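Low molecular weight phosphotyrosine phosphatase family protein (Streptococcus pyogenes, PDB 5GOT) probably removes phosphate from phosphotyrosine in proteins by hydrolysis, as a low molecular weight protein tyrosine phosphatase. Local coordinates at residues Y106-G111 and K131-W136. Residues are numbered along the deposited sequence; the frame is centred on the assembly and turned at random.
Sequences YLFREG and KGCQDW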
loop_
_atom_site.group_PDB
_atom_site.type_symbol
_atom_site.label_atom_id
_atom_site.label_comp_id
_atom_site.label_asym_id
_atom_site.label_seq_id
_atom_site.Cartn_x
_atom_site.Cartn_y
_atom_site.Cartn_z
ATOM N N TYR A 106 7.046 8.074 -1.146
ATOM C CA TYR A 106 7.748 7.208 -2.083
ATOM C C TYR A 106 6.794 6.692 -3.153
ATOM O O TYR A 106 5.591 6.556 -2.927
ATOM C CB TYR A 106 8.356 5.970 -1.394
ATOM C CG TYR A 106 9.388 6.232 -0.302
ATOM C CD1 TYR A 106 8.992 6.632 0.970
ATOM C CD2 TYR A 106 10.748 6.022 -0.533
ATOM C CE1 TYR A 106 9.919 6.852 1.978
ATOM C CE2 TYR A 106 11.694 6.240 0.482
ATOM C CZ TYR A 106 11.261 6.645 1.732
ATOM O OH TYR A 106 12.156 6.867 2.763
ATOM N N LEU A 107 7.354 6.368 -4.310
ATOM C CA LEU A 107 6.631 5.643 -5.345
ATOM C C LEU A 107 6.792 4.143 -5.117
ATOM O O LEU A 107 7.910 3.656 -4.932
ATOM C CB LEU A 107 7.151 6.031 -6.730
ATOM C CG LEU A 107 6.446 5.357 -7.912
ATOM C CD1 LEU A 107 4.989 5.775 -7.965
ATOM C CD2 LEU A 107 7.156 5.734 -9.209
ATOM N N PHE A 108 5.670 3.412 -5.160
ATOM C CA PHE A 108 5.696 1.978 -4.876
ATOM C C PHE A 108 6.702 1.222 -5.740
ATOM O O PHE A 108 7.412 0.343 -5.238
ATOM C CB PHE A 108 4.296 1.376 -5.057
ATOM C CG PHE A 108 4.232 -0.089 -4.749
ATOM C CD1 PHE A 108 4.075 -0.527 -3.440
ATOM C CD2 PHE A 108 4.299 -1.034 -5.771
ATOM C CE1 PHE A 108 4.011 -1.882 -3.146
ATOM C CE2 PHE A 108 4.231 -2.383 -5.490
ATOM C CZ PHE A 108 4.094 -2.812 -4.169
ATOM N N ARG A 109 6.753 1.518 -7.038
ATOM C CA ARG A 109 7.720 0.884 -7.917
ATOM C C ARG A 109 7.949 1.797 -9.112
ATOM O O ARG A 109 7.015 2.429 -9.607
ATOM C CB ARG A 109 7.252 -0.515 -8.371
ATOM C CG ARG A 109 6.107 -0.509 -9.373
ATOM C CD ARG A 109 5.679 -1.941 -9.769
ATOM N NE ARG A 109 6.746 -2.714 -10.401
ATOM C CZ ARG A 109 7.010 -2.704 -11.707
ATOM N NH1 ARG A 109 6.294 -1.946 -12.525
ATOM N NH2 ARG A 109 7.998 -3.444 -12.198
ATOM N N GLU A 110 9.199 1.878 -9.554
ATOM C CA GLU A 110 9.519 2.727 -10.692
ATOM C C GLU A 110 8.759 2.260 -11.929
ATOM O O GLU A 110 8.658 1.060 -12.197
ATOM C CB GLU A 110 11.030 2.719 -10.935
ATOM C CG GLU A 110 11.788 3.404 -9.794
ATOM C CD GLU A 110 11.391 4.858 -9.649
ATOM O OE1 GLU A 110 11.562 5.622 -10.620
ATOM O OE2 GLU A 110 10.884 5.249 -8.569
ATOM N N GLY A 111 8.204 3.222 -12.667
ATOM C CA GLY A 111 7.263 2.922 -13.739
ATOM C C GLY A 111 5.815 2.807 -13.287
ATOM O O GLY A 111 4.897 3.273 -13.975
ATOM N N LYS A 131 5.813 -8.535 -6.098
ATOM C CA LYS A 131 7.237 -8.283 -6.309
ATOM C C LYS A 131 7.679 -6.978 -5.651
ATOM O O LYS A 131 8.763 -6.914 -5.059
ATOM C CB LYS A 131 7.549 -8.262 -7.809
ATOM C CG LYS A 131 7.315 -9.605 -8.510
ATOM C CD LYS A 131 7.897 -9.654 -9.935
ATOM C CE LYS A 131 7.110 -8.796 -10.931
ATOM N NZ LYS A 131 7.667 -8.868 -12.320
ATOM N N GLY A 132 6.862 -5.927 -5.758
ATOM C CA GLY A 132 7.211 -4.658 -5.141
ATOM C C GLY A 132 7.231 -4.726 -3.624
ATOM O O GLY A 132 8.029 -4.042 -2.970
ATOM N N CYS A 133 6.353 -5.536 -3.038
ATOM C CA CYS A 133 6.408 -5.742 -1.597
ATOM C C CYS A 133 7.710 -6.423 -1.198
ATOM O O CYS A 133 8.307 -6.074 -0.173
ATOM C CB CYS A 133 5.197 -6.550 -1.124
ATOM S SG CYS A 133 3.671 -5.563 -1.058
ATOM N N GLN A 134 8.176 -7.380 -2.008
ATOM C CA GLN A 134 9.459 -8.020 -1.731
ATOM C C GLN A 134 10.593 -7.004 -1.772
ATOM O O GLN A 134 11.500 -7.040 -0.933
ATOM C CB GLN A 134 9.719 -9.148 -2.733
ATOM C CG GLN A 134 9.002 -10.452 -2.401
ATOM C CD GLN A 134 9.492 -11.061 -1.097
ATOM O OE1 GLN A 134 10.635 -10.840 -0.685
ATOM N NE2 GLN A 134 8.622 -11.821 -0.429
ATOM N N ASP A 135 10.555 -6.086 -2.741
ATOM C CA ASP A 135 11.591 -5.070 -2.839
ATOM C C ASP A 135 11.558 -4.124 -1.649
ATOM O O ASP A 135 12.613 -3.770 -1.113
ATOM C CB ASP A 135 11.455 -4.303 -4.145
ATOM C CG ASP A 135 11.810 -5.156 -5.350
ATOM O OD1 ASP A 135 12.243 -6.323 -5.161
ATOM O OD2 ASP A 135 11.674 -4.652 -6.482
ATOM N N TRP A 136 10.361 -3.704 -1.219
ATOM C CA TRP A 136 10.273 -2.838 -0.045
ATOM C C TRP A 136 10.804 -3.534 1.200
ATOM O O TRP A 136 11.453 -2.902 2.041
ATOM C CB TRP A 136 8.834 -2.354 0.169
ATOM C CG TRP A 136 8.531 -1.232 -0.766
ATOM C CD1 TRP A 136 7.663 -1.246 -1.831
ATOM C CD2 TRP A 136 9.160 0.051 -0.779
ATOM N NE1 TRP A 136 7.707 -0.039 -2.490
ATOM C CE2 TRP A 136 8.616 0.775 -1.858
ATOM C CE3 TRP A 136 10.134 0.663 0.022
ATOM C CZ2 TRP A 136 9.008 2.078 -2.153
ATOM C CZ3 TRP A 136 10.516 1.959 -0.267
ATOM C CH2 TRP A 136 9.958 2.653 -1.344
#
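Trp-136 reaches from helix 122-140 to the end of strand 105-107, where it meets Tyr-106 and Phe-108 in an aromatic cluster. The strand is an outermost one of the four-stranded parallel sheet in this low molecular weight phosphatase fold, and the helix packs against the place where it runs out into a loop. The indole comes in edge first. Its CH2 lies 3.6 Å from CD2 of Tyr-106 and also touches CB there, giving an offset edge-to-face pair with the two planes at 84°. Ile-83 of the neighbouring strand 81-84 adds a further contact to the indole.

Phe-108 starts off away from the helix, but with CG anti to the backbone N (chi1 -179°) the ring end comes nearer to it. The tip of the ring, CZ, comes 3.7 Å from the carbonyl C of Gly-132, and CE2 sits 3.8 Å from CA of the same glycine, so the phenyl lies against bare backbone. It meets the indole obliquely, CE1 of Phe-108 being 3.9 Å from CD1 of Trp-136. Beside it, SG of Cys-133 lies at the ring edge, 4.2 Å from CZ. Ala-18 of helix 14-23 also packs on this phenyl, which is buried.

One polar bond crosses the cluster: NE1 of Trp-136 donates to the backbone O of Phe-108 at 2.8 Å, meeting a lone pair in the carbonyl plane, though bent at the hydrogen (138°). Next to it, the carbonyl O of Leu-107 lies in the indole plane, 3.4 Å from CZ2 of Trp-136.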